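Local coordinates for integron cassette protein (Vibrio cholerae, PDB 3FY6) that is of unknown function but is encoded by a mobile integron gene cassette and forms a two-subunit assembly, at residues Y35-M40 and T44-Y49; P55-E60 and L80-W85. All coordinates share one frame; numbering follows the deposited sequence.

Interaction 1 of 2, residues Y35-M40 and T44-Y49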
ATOM      1  N   TYR A  35       0.134   7.652 -23.842  1.00 27.28           N
ATOM      2  CA  TYR A  35      -0.018   6.542 -22.914  1.00 23.84           C
ATOM      3  C   TYR A  35       1.275   6.284 -22.161  1.00 23.96           C
ATOM      4  O   TYR A  35       2.344   6.735 -22.568  1.00 23.32           O
ATOM      5  CB  TYR A  35      -0.417   5.275 -23.672  1.00 23.68           C
ATOM      6  CG  TYR A  35       0.684   4.745 -24.574  1.00 27.94           C
ATOM      7  CD1 TYR A  35       0.720   5.065 -25.927  1.00 33.25           C
ATOM      8  CD2 TYR A  35       1.698   3.938 -24.067  1.00 36.71           C
ATOM      9  CE1 TYR A  35       1.728   4.582 -26.757  1.00 39.45           C
ATOM     10  CE2 TYR A  35       2.710   3.449 -24.889  1.00 40.07           C
ATOM     11  CZ  TYR A  35       2.717   3.774 -26.231  1.00 45.27           C
ATOM     12  OH  TYR A  35       3.718   3.295 -27.045  1.00 49.72           O
HETATM   13  N   MSE A  36       1.173   5.549 -21.060  1.00 22.56           N
HETATM   14  CA  MSE A  36       2.360   5.094 -20.345  1.00 27.76           C
HETATM   15  C   MSE A  36       2.281   3.582 -20.189  1.00 25.80           C
HETATM   16  O   MSE A  36       1.199   3.037 -19.986  1.00 23.93           O
HETATM   17  CB  MSE A  36       2.458   5.753 -18.965  1.00 21.51           C
HETATM   18  CG  MSE A  36       3.515   5.133 -18.050  1.00 25.95           C
HETATM   19 SE   MSE A  36       3.412   5.822 -16.206  0.78 27.53          SE
HETATM   20  CE  MSE A  36       1.526   6.102 -16.122  1.00 11.44           C
ATOM     21  N   GLU A  37       3.424   2.911 -20.291  1.00 25.42           N
ATOM     22  CA  GLU A  37       3.485   1.481 -20.021  1.00 27.46           C
ATOM     23  C   GLU A  37       4.516   1.174 -18.953  1.00 25.69           C
ATOM     24  O   GLU A  37       5.515   1.877 -18.818  1.00 27.28           O
ATOM     25  CB  GLU A  37       3.784   0.688 -21.291  1.00 33.76           C
ATOM     26  CG  GLU A  37       2.701   0.807 -22.349  1.00 43.95           C
ATOM     27  CD  GLU A  37       2.907  -0.142 -23.513  1.00 56.43           C
ATOM     28  OE1 GLU A  37       4.034  -0.660 -23.682  1.00 60.07           O
ATOM     29  OE2 GLU A  37       1.932  -0.368 -24.262  1.00 64.17           O
ATOM     30  N   ILE A  38       4.247   0.131 -18.177  1.00 22.09           N
ATOM     31  CA  ILE A  38       5.168  -0.330 -17.151  1.00 25.08           C
ATOM     32  C   ILE A  38       5.366  -1.820 -17.354  1.00 27.26           C
ATOM     33  O   ILE A  38       4.400  -2.597 -17.328  1.00 23.64           O
ATOM     34  CB  ILE A  38       4.622  -0.083 -15.737  1.00 24.51           C
ATOM     35  CG1 ILE A  38       4.284   1.400 -15.546  1.00 23.00           C
ATOM     36  CG2 ILE A  38       5.614  -0.555 -14.678  1.00 23.99           C
ATOM     37  CD1 ILE A  38       3.218   1.641 -14.480  1.00 22.66           C
ATOM     38  N   SER A  39       6.617  -2.208 -17.576  1.00 21.30           N
ATOM     39  CA  SER A  39       6.951  -3.601 -17.847  1.00 26.74           C
ATOM     40  C   SER A  39       7.842  -4.192 -16.768  1.00 25.88           C
ATOM     41  O   SER A  39       8.755  -3.541 -16.265  1.00 22.35           O
ATOM     42  CB  SER A  39       7.650  -3.725 -19.204  1.00 30.39           C
ATOM     43  OG  SER A  39       6.749  -3.451 -20.261  1.00 34.37           O
HETATM   44  N   MSE A  40       7.563  -5.440 -16.424  1.00 33.78           N
HETATM   45  CA  MSE A  40       8.411  -6.215 -15.542  1.00 26.91           C
HETATM   46  C   MSE A  40       8.519  -7.558 -16.226  1.00 30.43           C
HETATM   47  O   MSE A  40       7.539  -8.303 -16.294  1.00 28.16           O
HETATM   48  CB  MSE A  40       7.745  -6.382 -14.177  1.00 30.48           C
HETATM   49  CG  MSE A  40       8.726  -6.457 -13.006  1.00 40.55           C
HETATM   50 SE   MSE A  40       9.733  -8.129 -12.809  0.37 54.05          SE
HETATM   51  CE  MSE A  40       8.313  -9.411 -13.199  1.00 48.19           C
ATOM     52  N   THR A  44       3.272  -6.471 -19.071  1.00 30.01           N
ATOM     53  CA  THR A  44       3.129  -5.046 -19.329  1.00 28.49           C
ATOM     54  C   THR A  44       1.721  -4.569 -18.979  1.00 33.13           C
ATOM     55  O   THR A  44       0.733  -5.138 -19.443  1.00 26.63           O
ATOM     56  CB  THR A  44       3.402  -4.708 -20.815  1.00 31.24           C
ATOM     57  OG1 THR A  44       4.727  -5.122 -21.175  1.00 32.30           O
ATOM     58  CG2 THR A  44       3.264  -3.209 -21.055  1.00 29.52           C
ATOM     59  N   ILE A  45       1.632  -3.531 -18.152  1.00 26.44           N
ATOM     60  CA  ILE A  45       0.365  -2.848 -17.932  1.00 28.08           C
ATOM     61  C   ILE A  45       0.421  -1.471 -18.585  1.00 27.96           C
ATOM     62  O   ILE A  45       1.508  -0.937 -18.841  1.00 19.80           O
ATOM     63  CB  ILE A  45       0.019  -2.725 -16.441  1.00 30.35           C
ATOM     64  CG1 ILE A  45       1.037  -1.839 -15.721  1.00 24.09           C
ATOM     65  CG2 ILE A  45      -0.058  -4.111 -15.804  1.00 24.35           C
ATOM     66  CD1 ILE A  45       0.788  -1.705 -14.239  1.00 22.48           C
ATOM     67  N   LYS A  46      -0.748  -0.908 -18.872  1.00 20.48           N
ATOM     68  CA  LYS A  46      -0.815   0.301 -19.674  1.00 25.49           C
ATOM     69  C   LYS A  46      -1.853   1.284 -19.172  1.00 24.44           C
ATOM     70  O   LYS A  46      -2.970   0.891 -18.825  1.00 26.07           O
ATOM     71  CB  LYS A  46      -1.129  -0.058 -21.130  1.00 29.46           C
ATOM     72  CG  LYS A  46      -1.278   1.153 -22.036  1.00 33.32           C
ATOM     73  CD  LYS A  46      -1.228   0.766 -23.499  1.00 34.12           C
ATOM     74  CE  LYS A  46      -1.536   1.960 -24.377  1.00 41.20           C
ATOM     75  NZ  LYS A  46      -1.353   1.654 -25.823  1.00 50.55           N
ATOM     76  N   ALA A  47      -1.479   2.562 -19.148  1.00 18.71           N
ATOM     77  CA  ALA A  47      -2.422   3.649 -18.888  1.00 19.59           C
ATOM     78  C   ALA A  47      -2.537   4.508 -20.143  1.00 24.19           C
ATOM     79  O   ALA A  47      -1.532   4.963 -20.684  1.00 24.77           O
ATOM     80  CB  ALA A  47      -1.949   4.505 -17.711  1.00 17.10           C
ATOM     81  N   THR A  48      -3.762   4.730 -20.606  1.00 23.50           N
ATOM     82  CA  THR A  48      -3.976   5.513 -21.816  1.00 27.91           C
ATOM     83  C   THR A  48      -4.580   6.874 -21.490  1.00 27.74           C
ATOM     84  O   THR A  48      -5.554   6.969 -20.746  1.00 25.77           O
ATOM     85  CB  THR A  48      -4.889   4.773 -22.815  1.00 29.88           C
ATOM     86  OG1 THR A  48      -6.085   4.361 -22.149  1.00 46.00           O
ATOM     87  CG2 THR A  48      -4.196   3.545 -23.349  1.00 22.45           C
ATOM     88  N   TYR A  49      -3.993   7.928 -22.045  1.00 23.35           N
ATOM     89  CA  TYR A  49      -4.495   9.277 -21.824  1.00 27.52           C
ATOM     90  C   TYR A  49      -5.794   9.512 -22.582  1.00 34.50           C
ATOM     91  O   TYR A  49      -5.934   9.087 -23.727  1.00 28.82           O
ATOM     92  CB  TYR A  49      -3.459  10.304 -22.270  1.00 33.46           C
ATOM     93  CG  TYR A  49      -3.896  11.729 -22.031  1.00 38.23           C
ATOM     94  CD1 TYR A  49      -3.659  12.350 -20.811  1.00 34.30           C
ATOM     95  CD2 TYR A  49      -4.552  12.451 -23.020  1.00 43.15           C
ATOM     96  CE1 TYR A  49      -4.059  13.651 -20.583  1.00 43.45           C
ATOM     97  CE2 TYR A  49      -4.958  13.752 -22.801  1.00 48.34           C
ATOM     98  CZ  TYR A  49      -4.708  14.347 -21.579  1.00 52.04           C
ATOM     99  OH  TYR A  49      -5.108  15.644 -21.355  1.00 58.77           O
TER
HETATM  100  O   HOH W   1       0.630  -0.000 -26.597  1.00 49.39           O
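Met36 and Ala47, and Ile38 and Ile45, are the hydrogen-bonded pairs of two antiparallel strands. Met36 N donates to Ala47 O at 2.8 Å, and Ala47 N returns a bond to Met36 O. Ile38 and Ile45 exchange a similar pair, each N 3.0 Å from the other's O. CA-H...O contacts fill in between, such as Glu37 CA to Ile45 O.

Polar side chains meet on the face of Tyr35, Glu37 and Ser39. The Lys46 chain is fully extended, its CG anti to the backbone N (chi1 178°), and it runs diagonally past Glu37 to Tyr35. Its NZ lies over one ring face of Tyr35, 4.0 Å from the centroid, a cation-pi contact. Glu37 OE2 is 4.2 Å from Lys46 NZ, too far for a salt bridge. A water joins them, donating to OE2 and accepting from NZ. Ser39 OG and Thr44 OG1 share a hydrogen bond of 2.8 Å.

Apolar groups occupy the other face. Ile38 CB packs on Ile45 CG1 at 4.0 Å, and the selenomethionine methyl CE of Met36 touches Ala47 CB. Trp57, Phe81 and Trp85 pack on this face. The two-faced pattern is that of a beta hairpin in an antiparallel sheet backed by helices.

Interaction 2 of 2, residues P55-E60 and L80-W85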
ATOM      1  N   PRO A  55      -6.900   9.031 -16.882  1.00 34.65           N
ATOM      2  CA  PRO A  55      -6.293   7.988 -17.711  1.00 32.79           C
ATOM      3  C   PRO A  55      -6.996   6.653 -17.508  1.00 32.26           C
ATOM      4  O   PRO A  55      -7.451   6.362 -16.403  1.00 29.81           O
ATOM      5  CB  PRO A  55      -4.859   7.922 -17.185  1.00 29.01           C
ATOM      6  CG  PRO A  55      -4.590   9.308 -16.693  1.00 27.39           C
ATOM      7  CD  PRO A  55      -5.896   9.782 -16.108  1.00 31.43           C
ATOM      8  N   GLU A  56      -7.099   5.869 -18.577  1.00 32.79           N
ATOM      9  CA  GLU A  56      -7.661   4.524 -18.503  1.00 31.71           C
ATOM     10  C   GLU A  56      -6.561   3.514 -18.168  1.00 24.17           C
ATOM     11  O   GLU A  56      -5.654   3.290 -18.967  1.00 30.24           O
ATOM     12  CB  GLU A  56      -8.307   4.163 -19.842  1.00 38.26           C
ATOM     13  CG  GLU A  56      -9.344   3.050 -19.765  1.00 59.23           C
ATOM     14  CD  GLU A  56     -10.650   3.520 -19.147  1.00 73.10           C
ATOM     15  OE1 GLU A  56     -11.003   4.708 -19.326  1.00 79.73           O
ATOM     16  OE2 GLU A  56     -11.324   2.701 -18.486  1.00 75.16           O
ATOM     17  N   TRP A  57      -6.633   2.905 -16.991  1.00 24.53           N
ATOM     18  CA  TRP A  57      -5.623   1.930 -16.580  1.00 27.48           C
ATOM     19  C   TRP A  57      -6.043   0.486 -16.820  1.00 26.71           C
ATOM     20  O   TRP A  57      -7.231   0.169 -16.809  1.00 26.01           O
ATOM     21  CB  TRP A  57      -5.305   2.087 -15.092  1.00 27.56           C
ATOM     22  CG  TRP A  57      -4.329   3.173 -14.776  1.00 25.80           C
ATOM     23  CD1 TRP A  57      -4.614   4.470 -14.471  1.00 23.23           C
ATOM     24  CD2 TRP A  57      -2.907   3.043 -14.706  1.00 26.01           C
ATOM     25  NE1 TRP A  57      -3.452   5.164 -14.235  1.00 24.98           N
ATOM     26  CE2 TRP A  57      -2.390   4.307 -14.365  1.00 28.27           C
ATOM     27  CE3 TRP A  57      -2.019   1.980 -14.909  1.00 24.99           C
ATOM     28  CZ2 TRP A  57      -1.023   4.540 -14.220  1.00 30.99           C
ATOM     29  CZ3 TRP A  57      -0.664   2.214 -14.768  1.00 25.68           C
ATOM     30  CH2 TRP A  57      -0.178   3.481 -14.422  1.00 26.02           C
ATOM     31  N   SER A  58      -5.055  -0.386 -17.007  1.00 30.77           N
ATOM     32  CA  SER A  58      -5.265  -1.829 -16.945  1.00 26.33           C
ATOM     33  C   SER A  58      -5.913  -2.170 -15.616  1.00 29.09           C
ATOM     34  O   SER A  58      -5.671  -1.491 -14.619  1.00 32.80           O
ATOM     35  CB  SER A  58      -3.920  -2.541 -17.001  1.00 34.05           C
ATOM     36  OG  SER A  58      -3.087  -2.066 -15.954  1.00 35.02           O
ATOM     37  N   GLU A  59      -6.726  -3.220 -15.591  1.00 25.11           N
ATOM     38  CA  GLU A  59      -7.341  -3.673 -14.348  1.00 28.65           C
ATOM     39  C   GLU A  59      -6.339  -4.423 -13.468  1.00 30.11           C
ATOM     40  O   GLU A  59      -6.476  -4.449 -12.249  1.00 33.39           O
ATOM     41  CB  GLU A  59      -8.566  -4.548 -14.631  1.00 34.17           C
ATOM     42  CG  GLU A  59      -9.769  -3.768 -15.125  1.00 37.48           C
ATOM     43  CD  GLU A  59     -10.870  -4.669 -15.656  1.00 46.82           C
ATOM     44  OE1 GLU A  59     -10.636  -5.893 -15.785  1.00 43.78           O
ATOM     45  OE2 GLU A  59     -11.967  -4.149 -15.949  1.00 52.40           O
ATOM     46  N   GLU A  60      -5.345  -5.047 -14.093  1.00 27.06           N
ATOM     47  CA  GLU A  60      -4.198  -5.569 -13.361  1.00 31.60           C
ATOM     48  C   GLU A  60      -3.365  -4.360 -12.933  1.00 31.67           C
ATOM     49  O   GLU A  60      -2.814  -3.660 -13.781  1.00 28.62           O
ATOM     50  CB  GLU A  60      -3.362  -6.462 -14.268  1.00 39.40           C
ATOM     51  CG  GLU A  60      -2.401  -7.380 -13.537  1.00 47.52           C
ATOM     52  CD  GLU A  60      -3.087  -8.617 -13.015  1.00 56.85           C
ATOM     53  OE1 GLU A  60      -4.121  -8.481 -12.325  1.00 67.53           O
ATOM     54  OE2 GLU A  60      -2.599  -9.729 -13.295  1.00 57.92           O
ATOM     55  N   LEU A  80       0.817   7.690  -8.065  1.00 13.45           N
ATOM     56  CA  LEU A  80       2.057   8.479  -8.166  1.00 15.05           C
ATOM     57  C   LEU A  80       2.688   8.367  -9.552  1.00 18.81           C
ATOM     58  O   LEU A  80       3.086   9.374 -10.137  1.00 18.11           O
ATOM     59  CB  LEU A  80       3.079   8.062  -7.114  1.00 15.77           C
ATOM     60  CG  LEU A  80       2.679   8.203  -5.645  1.00 17.89           C
ATOM     61  CD1 LEU A  80       3.928   8.187  -4.782  1.00 16.53           C
ATOM     62  CD2 LEU A  80       1.870   9.471  -5.406  1.00 11.64           C
ATOM     63  N   PHE A  81       2.789   7.150 -10.087  1.00 15.28           N
ATOM     64  CA  PHE A  81       3.316   7.001 -11.445  1.00 19.08           C
ATOM     65  C   PHE A  81       2.488   7.830 -12.417  1.00 20.16           C
ATOM     66  O   PHE A  81       3.030   8.511 -13.288  1.00 19.05           O
ATOM     67  CB  PHE A  81       3.298   5.545 -11.897  1.00 16.24           C
ATOM     68  CG  PHE A  81       4.442   4.722 -11.372  1.00 20.11           C
ATOM     69  CD1 PHE A  81       4.688   4.622 -10.011  1.00 24.05           C
ATOM     70  CD2 PHE A  81       5.246   4.008 -12.245  1.00 22.95           C
ATOM     71  CE1 PHE A  81       5.731   3.834  -9.530  1.00 23.74           C
ATOM     72  CE2 PHE A  81       6.288   3.222 -11.778  1.00 26.09           C
ATOM     73  CZ  PHE A  81       6.532   3.137 -10.416  1.00 27.17           C
ATOM     74  N   GLN A  82       1.168   7.748 -12.278  1.00 16.15           N
ATOM     75  CA  GLN A  82       0.274   8.494 -13.153  1.00 13.77           C
ATOM     76  C   GLN A  82       0.583   9.985 -13.076  1.00 18.00           C
ATOM     77  O   GLN A  82       0.613  10.676 -14.092  1.00 17.80           O
ATOM     78  CB  GLN A  82      -1.187   8.237 -12.782  1.00 20.85           C
ATOM     79  CG  GLN A  82      -2.178   9.124 -13.520  1.00 21.88           C
ATOM     80  CD  GLN A  82      -3.616   8.828 -13.120  1.00 25.07           C
ATOM     81  OE1 GLN A  82      -4.188   7.809 -13.506  1.00 26.21           O
ATOM     82  NE2 GLN A  82      -4.206   9.722 -12.353  1.00 23.06           N
ATOM     83  N   HIS A  83       0.818  10.475 -11.866  1.00 12.71           N
ATOM     84  CA  HIS A  83       1.041  11.899 -11.670  1.00 20.50           C
ATOM     85  C   HIS A  83       2.314  12.341 -12.371  1.00 19.09           C
ATOM     86  O   HIS A  83       2.304  13.308 -13.115  1.00 16.43           O
ATOM     87  CB  HIS A  83       1.101  12.263 -10.186  1.00 15.80           C
ATOM     88  CG  HIS A  83       1.367  13.719  -9.934  1.00 13.92           C
ATOM     89  ND1 HIS A  83       0.532  14.716 -10.381  1.00 15.81           N
ATOM     90  CD2 HIS A  83       2.385  14.341  -9.290  1.00 14.99           C
ATOM     91  CE1 HIS A  83       1.014  15.894 -10.014  1.00 16.69           C
ATOM     92  NE2 HIS A  83       2.138  15.694  -9.350  1.00 13.66           N
ATOM     93  N   ALA A  84       3.408  11.633 -12.131  1.00 15.80           N
ATOM     94  CA  ALA A  84       4.665  11.981 -12.773  1.00 18.50           C
ATOM     95  C   ALA A  84       4.507  12.006 -14.294  1.00 19.06           C
ATOM     96  O   ALA A  84       5.009  12.914 -14.975  1.00 13.76           O
ATOM     97  CB  ALA A  84       5.755  11.011 -12.360  1.00 16.70           C
ATOM     98  N   TRP A  85       3.791  11.017 -14.819  1.00 17.90           N
ATOM     99  CA  TRP A  85       3.586  10.907 -16.257  1.00 17.95           C
ATOM    100  C   TRP A  85       2.792  12.096 -16.783  1.00 26.32           C
ATOM    101  O   TRP A  85       3.188  12.722 -17.771  1.00 21.72           O
ATOM    102  CB  TRP A  85       2.904   9.584 -16.616  1.00 15.56           C
ATOM    103  CG  TRP A  85       2.315   9.552 -17.995  1.00 18.39           C
ATOM    104  CD1 TRP A  85       2.963   9.803 -19.172  1.00 26.09           C
ATOM    105  CD2 TRP A  85       0.964   9.235 -18.342  1.00 20.24           C
ATOM    106  NE1 TRP A  85       2.097   9.666 -20.230  1.00 21.05           N
ATOM    107  CE2 TRP A  85       0.861   9.324 -19.746  1.00 20.55           C
ATOM    108  CE3 TRP A  85      -0.169   8.881 -17.601  1.00 22.37           C
ATOM    109  CZ2 TRP A  85      -0.328   9.072 -20.425  1.00 17.79           C
ATOM    110  CZ3 TRP A  85      -1.348   8.627 -18.274  1.00 21.60           C
ATOM    111  CH2 TRP A  85      -1.423   8.733 -19.672  1.00 24.02           C
TER
HETATM  112  O   HOH W   2      -7.016   7.311 -13.705  1.00 41.29           O
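A strand-to-helix contact joins Pro55 and Trp57, on the outermost strand 53-57 of the sheet, to Gln82 and Trp85 of helix 77-89. The axes of segments 55-57 and 80-85 approach to 11.3 Å, so side chains bridge the gap.

One direct hydrogen bond anchors the contact. Trp57 NE1 donates to Gln82 OE1 at 2.8 Å, with an N-H...O angle of 152°. The oxygen sits at the indole edge, close to the ring plane. Seen from the amide, the donor is tilted 19° from the carbonyl plane. Gln82 reaches this place with an extended side chain, CG anti to the backbone N (chi1 172°). Its CB also meets the indole edge, 4.0 Å from Trp57 CZ2. A water donates to both Gln82 OE1 and Pro55 O. The amide oxygen therefore accepts two bonds, and the water ties it to the strand backbone as well.

Apolar packing lies beside the polar link. The Pro55 ring rests against Gln82, its CG 3.7 Å from the amide carbon CD. Pro55 CG also touches Trp85 CZ3 at 3.7 Å, and Pro55 CB lies at the edge of that indole, in its plane. The Trp85 ring is held from its other end, where NE1 bonds to His32 O. Trp57 also touches Met36, Ile38 and Ala47 of the neighbouring strands.

Tryptophan, proline and glutamine thus close the edge of the sheet-helix interface in this alpha+beta fold: an antiparallel sheet of strands in chain order, followed by helices, with helix 77-89 packed against it.

Overall arrangement
The two contacts meet at one antiparallel sheet, their centres about 7 Å apart. They come in series along the chain: interaction 1 is complete before interaction 2 begins. Strand 43-50 of the first lies next to strand 53-57 of the second, and probable backbone hydrogen bonds join Thr48 to Glu56 and Lys46 to Ser58. Interaction 1 builds the hairpin within the sheet; interaction 2 fixes the sheet edge to helix 77-89. They share a core where Trp57 CE2 packs on Ala47 CB at 3.4 Å. The same helix meets the second subunit through His83, which stacks on Tyr125 of that subunit, so helix 77-89 touches both the sheet and the second subunit.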